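Local coordinates for outer surface protein (Bacillus cereus ATCC 14579, PDB 1X7F) that is of unproven function but, by its family, probably acts as a 6-phospho-N-acetylmuramidase in the recycling of cell-wall sugars, at residues 183-194 against 237-245; 200-208 against 220-231. All blocks are in the same frame, centred on the assembly; numbering follows the deposited sequence.

Interaction 1 of 2, residues 183-194 against 237-245; sequences YDYFIRCSERFK and HLWATGLID
Leu243 pushes its two methyl branches against helix 183-195, crossing Ile187 at about a right angle. Its CD1 lies 3.7 Å from Ile187 CD1 and 3.5 Å from Glu191 CG, the glutamate's aliphatic part serving as packing surface. Ser190 is small enough to let the backbones come close, its CB 3.8 Å from Leu243 CB. With chi1 at -51°, Ser190 OG sits over the Phe186 ring centre and donates to Phe186 O at 2.7 Å; it also hydrogen-bonds to His171 NE2. Phe186 CZ touches both Leu238 CD2 and Ile244 CG1. Toward the N-terminal end of the helix, the Tyr183 and His237 rings meet rim to rim, planes 12° apart, and Tyr374 OH hydrogen-bonds to Tyr183 OH and His237 NE2. At the other end Lys194 crosses Leu243 and donates from NZ to Gly242 O at 2.8 Å. Gly242, first after the helix to leave helical phi/psi, has a positive phi (73°) that glycine tolerates easily. Thr241 OG1 accepts from Leu243 N at 3.2 Å, an ST turn presenting Leu243, while Thr241 CG2 faces Tyr183 and Ile187. Apolar packing thus holds the end of helix 231-240 and the turn after it against helix 183-195, and the ST turn fixes the turn's shape.

Interaction 2 of 2, residues 200-208 against 220-231; sequences SAAFITSHV and LCTLEEHRNLPI
The beta-to-alpha loop at the C-terminal end of strand 201-204 folds back on its own strand here, with Thr222 and Phe203 joined by a reciprocal pair of bonds. Phe203 N donates to Thr222 OG1 at 3.0 Å in a nearly straight bond (168°), and Thr222 N returns one to Phe203 O. Threonine suits the site because its hydroxyl stands in for a backbone acceptor; Asn172 O is a further partner of OG1. A water bridges Phe203 O, Leu223 N and His226 ND1.

Beyond the strand, Thr205 has its hydroxyl trans to the backbone N (chi1 -171°), where OG1 accepts from Leu220 N at 3.0 Å and also hydrogen-bonds to Asn251 OD1. Its CG2 turns to the other wall of the loop, 3.7 Å from Arg227 O. The strand belongs to a TIM-type parallel beta/alpha barrel, lying between strands 246-249 and 167-170, and the loop returns before the next barrel helix starts at Ile231. Ile231 CG1 packs 3.8 Å from Ile204 CD1, the two side chains crossing at about a right angle, and its CD1 reaches Ser206 CA. Farther along, His207 NE2 donates to Leu229 O in its ring plane; at 2.5 Å the bond is unusually short and its exact length doubtful. Within the loop, Arg227 forms a side-on salt bridge with Glu224 through NE and NH2.

Strand 201-204 follows helix 183-195 and precedes helix 231-240, so the two contacts share one run of chain around one strand of the barrel wall. Interaction 1 packs the end of helix 231-240 and the turn after it against helix 183-195 and is only partly buried, with apolar side chains inside and charged ones at its solvent side. Interaction 2 is more deeply buried, yet relies more on hydrogen bonds: the loop, mostly irregular, uses side-chain hydroxyls, a water and backbone groups near the strand end. Their centres are 14 Å apart, but they touch directly: His237 ND1 lies 2.7 Å from His226 NE2, and Leu243 O 2.7 Å from Ser200 OG, both probable hydrogen bonds.

Interaction 1 of 2, residues 183-194 against 237-245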
loop_
_atom_site.group_PDB
_atom_site.type_symbol
_atom_site.label_atom_id
_atom_site.label_comp_id
_atom_site.label_asym_id
_atom_site.label_seq_id
_atom_site.Cartn_x
_atom_site.Cartn_y
_atom_site.Cartn_z
ATOM N N TYR A 183 4.463 -13.049 4.930
ATOM C CA TYR A 183 3.403 -12.233 5.477
ATOM C C TYR A 183 3.432 -12.077 7.005
ATOM O O TYR A 183 3.411 -10.962 7.510
ATOM C CB TYR A 183 2.015 -12.724 5.020
ATOM C CG TYR A 183 0.938 -11.769 5.463
ATOM C CD1 TYR A 183 0.778 -10.540 4.826
ATOM C CD2 TYR A 183 0.108 -12.073 6.544
ATOM C CE1 TYR A 183 -0.197 -9.655 5.230
ATOM C CE2 TYR A 183 -0.880 -11.187 6.964
ATOM C CZ TYR A 183 -1.022 -9.986 6.307
ATOM O OH TYR A 183 -1.980 -9.102 6.710
ATOM N N ASP A 184 3.441 -13.179 7.742
ATOM C CA ASP A 184 3.370 -13.071 9.204
ATOM C C ASP A 184 4.577 -12.327 9.794
ATOM O O ASP A 184 4.420 -11.559 10.741
ATOM C CB ASP A 184 3.186 -14.443 9.871
ATOM C CG ASP A 184 1.799 -15.055 9.615
ATOM O OD1 ASP A 184 0.805 -14.325 9.352
ATOM O OD2 ASP A 184 1.614 -16.290 9.678
ATOM N N TYR A 185 5.768 -12.565 9.243
ATOM C CA TYR A 185 6.972 -11.865 9.688
ATOM C C TYR A 185 6.842 -10.357 9.439
ATOM O O TYR A 185 7.141 -9.545 10.321
ATOM C CB TYR A 185 8.237 -12.449 9.018
ATOM C CG TYR A 185 9.526 -11.738 9.379
ATOM C CD1 TYR A 185 10.213 -12.053 10.555
ATOM C CD2 TYR A 185 10.063 -10.749 8.546
ATOM C CE1 TYR A 185 11.391 -11.409 10.892
ATOM C CE2 TYR A 185 11.246 -10.088 8.878
ATOM C CZ TYR A 185 11.897 -10.416 10.056
ATOM O OH TYR A 185 13.063 -9.773 10.399
ATOM N N PHE A 186 6.395 -10.001 8.233
ATOM C CA PHE A 186 6.188 -8.612 7.817
ATOM C C PHE A 186 5.244 -7.845 8.749
ATOM O O PHE A 186 5.464 -6.663 9.041
ATOM C CB PHE A 186 5.655 -8.599 6.379
ATOM C CG PHE A 186 5.012 -7.298 5.966
ATOM C CD1 PHE A 186 5.780 -6.267 5.427
ATOM C CD2 PHE A 186 3.644 -7.106 6.112
ATOM C CE1 PHE A 186 5.200 -5.075 5.047
ATOM C CE2 PHE A 186 3.049 -5.903 5.727
ATOM C CZ PHE A 186 3.834 -4.890 5.195
ATOM N N ILE A 187 4.190 -8.525 9.200
ATOM C CA ILE A 187 3.229 -7.957 10.142
ATOM C C ILE A 187 3.846 -7.736 11.527
ATOM O O ILE A 187 3.703 -6.654 12.090
ATOM C CB ILE A 187 1.951 -8.843 10.202
ATOM C CG1 ILE A 187 1.191 -8.825 8.854
ATOM C CG2 ILE A 187 1.055 -8.468 11.400
ATOM C CD1 ILE A 187 0.500 -7.492 8.467
ATOM N N ARG A 188 4.521 -8.746 12.076
ATOM C CA ARG A 188 5.228 -8.585 13.359
ATOM C C ARG A 188 6.144 -7.352 13.336
ATOM O O ARG A 188 6.097 -6.532 14.252
ATOM C CB ARG A 188 6.040 -9.842 13.743
ATOM C CG ARG A 188 5.199 -11.032 14.212
ATOM C CD ARG A 188 5.978 -12.164 14.917
ATOM N NE ARG A 188 7.166 -12.603 14.180
ATOM C CZ ARG A 188 7.186 -13.539 13.220
ATOM N NH1 ARG A 188 6.076 -14.175 12.853
ATOM N NH2 ARG A 188 8.333 -13.854 12.630
ATOM N N CYS A 189 6.958 -7.238 12.286
ATOM C CA CYS A 189 7.865 -6.103 12.088
ATOM C C CYS A 189 7.129 -4.773 12.082
ATOM O O CYS A 189 7.502 -3.850 12.803
ATOM C CB CYS A 189 8.625 -6.232 10.764
ATOM S SG CYS A 189 9.885 -7.514 10.693
ATOM N N SER A 190 6.100 -4.682 11.245
ATOM C CA SER A 190 5.300 -3.464 11.115
ATOM C C SER A 190 4.526 -3.088 12.391
ATOM O O SER A 190 4.337 -1.906 12.666
ATOM C CB SER A 190 4.348 -3.581 9.923
ATOM O OG SER A 190 5.043 -3.976 8.762
ATOM N N GLU A 191 4.086 -4.093 13.149
ATOM C CA GLU A 191 3.378 -3.876 14.422
ATOM C C GLU A 191 4.264 -3.310 15.538
ATOM O O GLU A 191 3.762 -2.694 16.475
ATOM C CB GLU A 191 2.703 -5.165 14.898
ATOM C CG GLU A 191 1.303 -5.361 14.340
ATOM C CD GLU A 191 0.694 -6.701 14.707
ATOM O OE1 GLU A 191 -0.553 -6.818 14.654
ATOM O OE2 GLU A 191 1.456 -7.637 15.041
ATOM N N ARG A 192 5.571 -3.540 15.442
ATOM C CA ARG A 192 6.534 -2.949 16.377
ATOM C C ARG A 192 6.547 -1.431 16.248
ATOM O O ARG A 192 6.562 -0.718 17.249
ATOM C CB ARG A 192 7.948 -3.468 16.116
ATOM C CG ARG A 192 8.213 -4.868 16.588
ATOM C CD ARG A 192 9.618 -5.348 16.246
ATOM N NE ARG A 192 9.883 -6.700 16.730
ATOM C CZ ARG A 192 10.137 -7.009 17.994
ATOM N NH1 ARG A 192 10.154 -6.067 18.931
ATOM N NH2 ARG A 192 10.365 -8.270 18.329
ATOM N N PHE A 193 6.549 -0.962 15.001
ATOM C CA PHE A 193 6.625 0.457 14.690
ATOM C C PHE A 193 5.299 1.169 14.924
ATOM O O PHE A 193 5.271 2.337 15.318
ATOM C CB PHE A 193 7.147 0.653 13.259
ATOM C CG PHE A 193 8.646 0.690 13.177
ATOM C CD1 PHE A 193 9.404 -0.440 13.494
ATOM C CD2 PHE A 193 9.303 1.866 12.829
ATOM C CE1 PHE A 193 10.798 -0.403 13.454
ATOM C CE2 PHE A 193 10.693 1.917 12.791
ATOM C CZ PHE A 193 11.445 0.772 13.102
ATOM N N LYS A 194 4.209 0.441 14.701
ATOM C CA LYS A 194 2.851 0.922 14.966
ATOM C C LYS A 194 2.593 1.039 16.476
ATOM O O LYS A 194 2.006 2.020 16.944
ATOM C CB LYS A 194 1.837 -0.022 14.303
ATOM C CG LYS A 194 0.400 0.428 14.385
ATOM C CD LYS A 194 -0.011 1.238 13.170
ATOM C CE LYS A 194 -1.377 1.863 13.412
ATOM N NZ LYS A 194 -2.007 2.283 12.137
ATOM N N HIS A 237 -3.064 -3.602 -0.786
ATOM C CA HIS A 237 -2.761 -4.554 0.258
ATOM C C HIS A 237 -2.024 -3.913 1.446
ATOM O O HIS A 237 -2.473 -4.039 2.590
ATOM C CB HIS A 237 -2.004 -5.749 -0.313
ATOM C CG HIS A 237 -1.782 -6.847 0.677
ATOM N ND1 HIS A 237 -0.833 -7.828 0.497
ATOM C CD2 HIS A 237 -2.387 -7.121 1.855
ATOM C CE1 HIS A 237 -0.861 -8.660 1.519
ATOM N NE2 HIS A 237 -1.794 -8.252 2.358
ATOM N N LEU A 238 -0.927 -3.216 1.174
ATOM C CA LEU A 238 -0.157 -2.524 2.224
ATOM C C LEU A 238 -1.004 -1.598 3.120
ATOM O O LEU A 238 -0.881 -1.631 4.350
ATOM C CB LEU A 238 1.021 -1.755 1.610
ATOM C CG LEU A 238 2.125 -2.593 0.947
ATOM C CD1 LEU A 238 3.222 -1.704 0.406
ATOM C CD2 LEU A 238 2.699 -3.603 1.918
ATOM N N TRP A 239 -1.859 -0.793 2.503
ATOM C CA TRP A 239 -2.748 0.094 3.239
ATOM C C TRP A 239 -3.844 -0.657 3.978
ATOM O O TRP A 239 -4.235 -0.243 5.067
ATOM C CB TRP A 239 -3.363 1.176 2.333
ATOM C CG TRP A 239 -2.409 2.285 1.934
ATOM C CD1 TRP A 239 -1.473 2.898 2.729
ATOM C CD2 TRP A 239 -2.350 2.956 0.664
ATOM N NE1 TRP A 239 -0.815 3.875 2.019
ATOM C CE2 TRP A 239 -1.336 3.937 0.751
ATOM C CE3 TRP A 239 -3.051 2.821 -0.550
ATOM C CZ2 TRP A 239 -0.992 4.766 -0.326
ATOM C CZ3 TRP A 239 -2.710 3.650 -1.617
ATOM C CH2 TRP A 239 -1.675 4.593 -1.499
ATOM N N ALA A 240 -4.336 -1.757 3.402
ATOM C CA ALA A 240 -5.382 -2.563 4.068
ATOM C C ALA A 240 -4.914 -3.277 5.344
ATOM O O ALA A 240 -5.738 -3.636 6.171
ATOM C CB ALA A 240 -6.031 -3.575 3.086
ATOM N N THR A 241 -3.608 -3.506 5.498
ATOM C CA THR A 241 -3.089 -4.120 6.737
ATOM C C THR A 241 -3.351 -3.207 7.947
ATOM O O THR A 241 -3.436 -3.672 9.079
ATOM C CB THR A 241 -1.569 -4.453 6.645
ATOM O OG1 THR A 241 -0.822 -3.250 6.427
ATOM C CG2 THR A 241 -1.228 -5.355 5.427
ATOM N N GLY A 242 -3.517 -1.911 7.689
ATOM C CA GLY A 242 -3.556 -0.901 8.750
ATOM C C GLY A 242 -2.202 -0.607 9.392
ATOM O O GLY A 242 -2.130 0.133 10.370
ATOM N N LEU A 243 -1.124 -1.179 8.854
ATOM C CA LEU A 243 0.183 -1.081 9.511
ATOM C C LEU A 243 1.217 -0.285 8.714
ATOM O O LEU A 243 2.350 -0.108 9.167
ATOM C CB LEU A 243 0.730 -2.484 9.843
ATOM C CG LEU A 243 -0.078 -3.383 10.798
ATOM C CD1 LEU A 243 0.628 -4.721 10.984
ATOM C CD2 LEU A 243 -0.372 -2.727 12.166
ATOM N N ILE A 244 0.828 0.178 7.530
ATOM C CA ILE A 244 1.734 0.869 6.626
ATOM C C ILE A 244 1.100 2.191 6.270
ATOM O O ILE A 244 -0.065 2.233 5.877
ATOM C CB ILE A 244 2.046 0.008 5.344
ATOM C CG1 ILE A 244 2.751 -1.316 5.705
ATOM C CG2 ILE A 244 2.892 0.792 4.316
ATOM C CD1 ILE A 244 4.190 -1.154 6.340
ATOM N N ASP A 245 1.861 3.268 6.443
ATOM C CA ASP A 245 1.408 4.608 6.089
ATOM C C ASP A 245 1.781 4.985 4.661
ATOM O O ASP A 245 0.930 5.430 3.899
ATOM C CB ASP A 245 1.977 5.641 7.073
ATOM C CG ASP A 245 1.735 5.250 8.511
ATOM O OD1 ASP A 245 0.578 4.922 8.858
ATOM O OD2 ASP A 245 2.634 5.223 9.368
HETATM O O HOH W 1 4.099 0.079 11.152
#

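Interaction 2 of 2, residues 200-208 against 220-231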
loop_
_atom_site.group_PDB
_atom_site.type_symbol
_atom_site.label_atom_id
_atom_site.label_comp_id
_atom_site.label_asym_id
_atom_site.label_seq_id
_atom_site.Cartn_x
_atom_site.Cartn_y
_atom_site.Cartn_z
ATOM N N SER A 200 5.434 4.403 9.237
ATOM C CA SER A 200 5.993 3.256 8.528
ATOM C C SER A 200 5.814 3.387 7.028
ATOM O O SER A 200 4.941 4.114 6.554
ATOM C CB SER A 200 5.364 1.951 9.014
ATOM O OG SER A 200 3.967 1.975 8.819
ATOM N N ALA A 201 6.659 2.675 6.292
ATOM C CA ALA A 201 6.587 2.624 4.846
ATOM C C ALA A 201 7.107 1.261 4.358
ATOM O O ALA A 201 7.919 0.616 5.023
ATOM C CB ALA A 201 7.407 3.790 4.229
ATOM N N ALA A 202 6.617 0.834 3.199
ATOM C CA ALA A 202 7.126 -0.356 2.519
ATOM C C ALA A 202 7.163 -0.085 1.016
ATOM O O ALA A 202 6.581 0.909 0.527
ATOM C CB ALA A 202 6.244 -1.595 2.825
ATOM N N PHE A 203 7.806 -0.999 0.299
ATOM C CA PHE A 203 8.048 -0.872 -1.137
ATOM C C PHE A 203 7.173 -1.790 -1.977
ATOM O O PHE A 203 6.937 -2.955 -1.625
ATOM C CB PHE A 203 9.502 -1.209 -1.447
ATOM C CG PHE A 203 10.487 -0.134 -1.056
ATOM C CD1 PHE A 203 11.285 -0.279 0.084
ATOM C CD2 PHE A 203 10.645 1.005 -1.845
ATOM C CE1 PHE A 203 12.232 0.691 0.414
ATOM C CE2 PHE A 203 11.577 1.973 -1.517
ATOM C CZ PHE A 203 12.365 1.817 -0.382
ATOM N N ILE A 204 6.704 -1.251 -3.096
ATOM C CA ILE A 204 6.032 -2.037 -4.119
ATOM C C ILE A 204 6.828 -1.951 -5.418
ATOM O O ILE A 204 7.689 -1.080 -5.587
ATOM C CB ILE A 204 4.576 -1.548 -4.333
ATOM C CG1 ILE A 204 4.537 -0.125 -4.923
ATOM C CG2 ILE A 204 3.767 -1.702 -3.044
ATOM C CD1 ILE A 204 3.132 0.370 -5.243
ATOM N N THR A 205 6.542 -2.857 -6.341
ATOM C CA THR A 205 7.312 -2.934 -7.567
ATOM C C THR A 205 6.486 -2.641 -8.816
ATOM O O THR A 205 5.351 -3.116 -8.975
ATOM C CB THR A 205 8.025 -4.294 -7.659
ATOM O OG1 THR A 205 8.943 -4.290 -8.762
ATOM C CG2 THR A 205 7.048 -5.427 -7.973
ATOM N N SER A 206 7.074 -1.832 -9.684
ATOM C CA SER A 206 6.545 -1.564 -11.007
ATOM C C SER A 206 6.902 -2.702 -11.966
ATOM O O SER A 206 7.951 -3.355 -11.829
ATOM C CB SER A 206 7.098 -0.234 -11.510
ATOM O OG SER A 206 6.941 -0.093 -12.907
ATOM N N HIS A 207 6.022 -2.939 -12.935
ATOM C CA HIS A 207 6.246 -3.966 -13.951
ATOM C C HIS A 207 6.758 -3.372 -15.269
ATOM O O HIS A 207 6.979 -4.094 -16.241
ATOM C CB HIS A 207 4.983 -4.826 -14.119
ATOM C CG HIS A 207 4.555 -5.475 -12.841
ATOM N ND1 HIS A 207 5.355 -6.373 -12.158
ATOM C CD2 HIS A 207 3.453 -5.297 -12.076
ATOM C CE1 HIS A 207 4.740 -6.757 -11.056
ATOM N NE2 HIS A 207 3.590 -6.109 -10.977
ATOM N N VAL A 208 6.973 -2.056 -15.269
ATOM C CA VAL A 208 7.534 -1.349 -16.409
ATOM C C VAL A 208 8.973 -0.914 -16.089
ATOM O O VAL A 208 9.864 -1.074 -16.917
ATOM C CB VAL A 208 6.652 -0.122 -16.803
ATOM C CG1 VAL A 208 7.214 0.597 -18.005
ATOM C CG2 VAL A 208 5.207 -0.561 -17.086
ATOM N N LEU A 220 11.362 -4.881 -7.125
ATOM C CA LEU A 220 11.801 -4.249 -5.879
ATOM C C LEU A 220 10.623 -3.983 -4.947
ATOM O O LEU A 220 10.116 -2.862 -4.859
ATOM C CB LEU A 220 12.588 -2.949 -6.175
ATOM C CG LEU A 220 13.818 -3.051 -7.094
ATOM C CD1 LEU A 220 14.561 -1.721 -7.173
ATOM C CD2 LEU A 220 14.798 -4.139 -6.622
ATOM N N CYS A 221 10.170 -5.031 -4.267
ATOM C CA CYS A 221 9.079 -4.905 -3.303
ATOM C C CYS A 221 9.524 -5.492 -1.976
ATOM O O CYS A 221 10.543 -6.187 -1.906
ATOM C CB CYS A 221 7.824 -5.631 -3.807
ATOM S SG CYS A 221 8.168 -7.335 -4.292
ATOM N N THR A 222 8.762 -5.195 -0.927
ATOM C CA THR A 222 9.040 -5.691 0.420
ATOM C C THR A 222 8.491 -7.103 0.660
ATOM O O THR A 222 9.225 -7.995 1.096
ATOM C CB THR A 222 8.439 -4.734 1.456
ATOM O OG1 THR A 222 9.138 -3.481 1.418
ATOM C CG2 THR A 222 8.676 -5.269 2.873
ATOM N N LEU A 223 7.197 -7.287 0.406
ATOM C CA LEU A 223 6.556 -8.600 0.558
ATOM C C LEU A 223 6.864 -9.439 -0.665
ATOM O O LEU A 223 6.705 -8.968 -1.807
ATOM C CB LEU A 223 5.027 -8.461 0.705
ATOM C CG LEU A 223 4.504 -8.177 2.114
ATOM C CD1 LEU A 223 3.110 -7.512 2.076
ATOM C CD2 LEU A 223 4.502 -9.441 3.008
ATOM N N GLU A 224 7.274 -10.682 -0.444
ATOM C CA GLU A 224 7.532 -11.566 -1.580
ATOM C C GLU A 224 6.279 -11.756 -2.430
ATOM O O GLU A 224 6.367 -11.779 -3.661
ATOM C CB GLU A 224 8.111 -12.927 -1.134
ATOM C CG GLU A 224 8.514 -13.834 -2.290
ATOM C CD GLU A 224 9.468 -13.153 -3.263
ATOM O OE1 GLU A 224 10.310 -12.348 -2.810
ATOM O OE2 GLU A 224 9.402 -13.430 -4.489
ATOM N N GLU A 225 5.118 -11.848 -1.780
ATOM C CA GLU A 225 3.855 -12.169 -2.476
ATOM C C GLU A 225 3.418 -11.083 -3.456
ATOM O O GLU A 225 2.543 -11.314 -4.304
ATOM C CB GLU A 225 2.733 -12.470 -1.467
ATOM C CG GLU A 225 2.381 -11.281 -0.563
ATOM C CD GLU A 225 1.624 -11.723 0.671
ATOM O OE1 GLU A 225 2.236 -12.375 1.560
ATOM O OE2 GLU A 225 0.417 -11.416 0.757
ATOM N N HIS A 226 4.044 -9.911 -3.349
ATOM C CA HIS A 226 3.729 -8.768 -4.193
ATOM C C HIS A 226 4.516 -8.744 -5.502
ATOM O O HIS A 226 4.178 -7.972 -6.399
ATOM C CB HIS A 226 3.990 -7.467 -3.433
ATOM C CG HIS A 226 2.942 -7.128 -2.421
ATOM N ND1 HIS A 226 3.043 -6.030 -1.592
ATOM C CD2 HIS A 226 1.762 -7.722 -2.119
ATOM C CE1 HIS A 226 1.976 -5.964 -0.819
ATOM N NE2 HIS A 226 1.180 -6.979 -1.120
ATOM N N ARG A 227 5.553 -9.578 -5.613
ATOM C CA ARG A 227 6.497 -9.518 -6.744
ATOM C C ARG A 227 5.836 -9.559 -8.132
ATOM O O ARG A 227 6.300 -8.904 -9.088
ATOM C CB ARG A 227 7.531 -10.639 -6.631
ATOM C CG ARG A 227 8.742 -10.481 -7.558
ATOM C CD ARG A 227 9.899 -11.440 -7.235
ATOM N NE ARG A 227 10.353 -11.271 -5.851
ATOM C CZ ARG A 227 11.167 -10.301 -5.432
ATOM N NH1 ARG A 227 11.657 -9.388 -6.279
ATOM N NH2 ARG A 227 11.494 -10.242 -4.155
ATOM N N ASN A 228 4.760 -10.338 -8.238
ATOM C CA ASN A 228 4.063 -10.498 -9.519
ATOM C C ASN A 228 2.585 -10.106 -9.462
ATOM O O ASN A 228 1.771 -10.665 -10.198
ATOM C CB ASN A 228 4.235 -11.933 -10.037
ATOM C CG ASN A 228 5.710 -12.337 -10.176
ATOM O OD1 ASN A 228 6.458 -11.755 -10.971
ATOM N ND2 ASN A 228 6.125 -13.333 -9.402
ATOM N N LEU A 229 2.246 -9.159 -8.581
ATOM C CA LEU A 229 0.878 -8.643 -8.453
ATOM C C LEU A 229 0.809 -7.284 -9.137
ATOM O O LEU A 229 1.848 -6.599 -9.183
ATOM C CB LEU A 229 0.502 -8.451 -6.984
ATOM C CG LEU A 229 -0.016 -9.580 -6.098
ATOM C CD1 LEU A 229 -0.427 -8.964 -4.765
ATOM C CD2 LEU A 229 -1.200 -10.274 -6.744
ATOM N N PRO A 230 -0.374 -6.889 -9.664
ATOM C CA PRO A 230 -0.550 -5.548 -10.209
ATOM C C PRO A 230 -0.165 -4.483 -9.195
ATOM O O PRO A 230 -0.403 -4.651 -7.994
ATOM C CB PRO A 230 -2.049 -5.489 -10.539
ATOM C CG PRO A 230 -2.409 -6.904 -10.858
ATOM C CD PRO A 230 -1.597 -7.698 -9.850
ATOM N N ILE A 231 0.432 -3.401 -9.694
ATOM C CA ILE A 231 1.087 -2.416 -8.843
ATOM C C ILE A 231 0.076 -1.815 -7.854
ATOM O O ILE A 231 0.382 -1.664 -6.676
ATOM C CB ILE A 231 1.848 -1.346 -9.706
ATOM C CG1 ILE A 231 2.914 -0.623 -8.862
ATOM C CG2 ILE A 231 0.870 -0.343 -10.423
ATOM C CD1 ILE A 231 3.650 0.483 -9.615
HETATM O O HOH W 2 5.456 -5.080 -0.599
#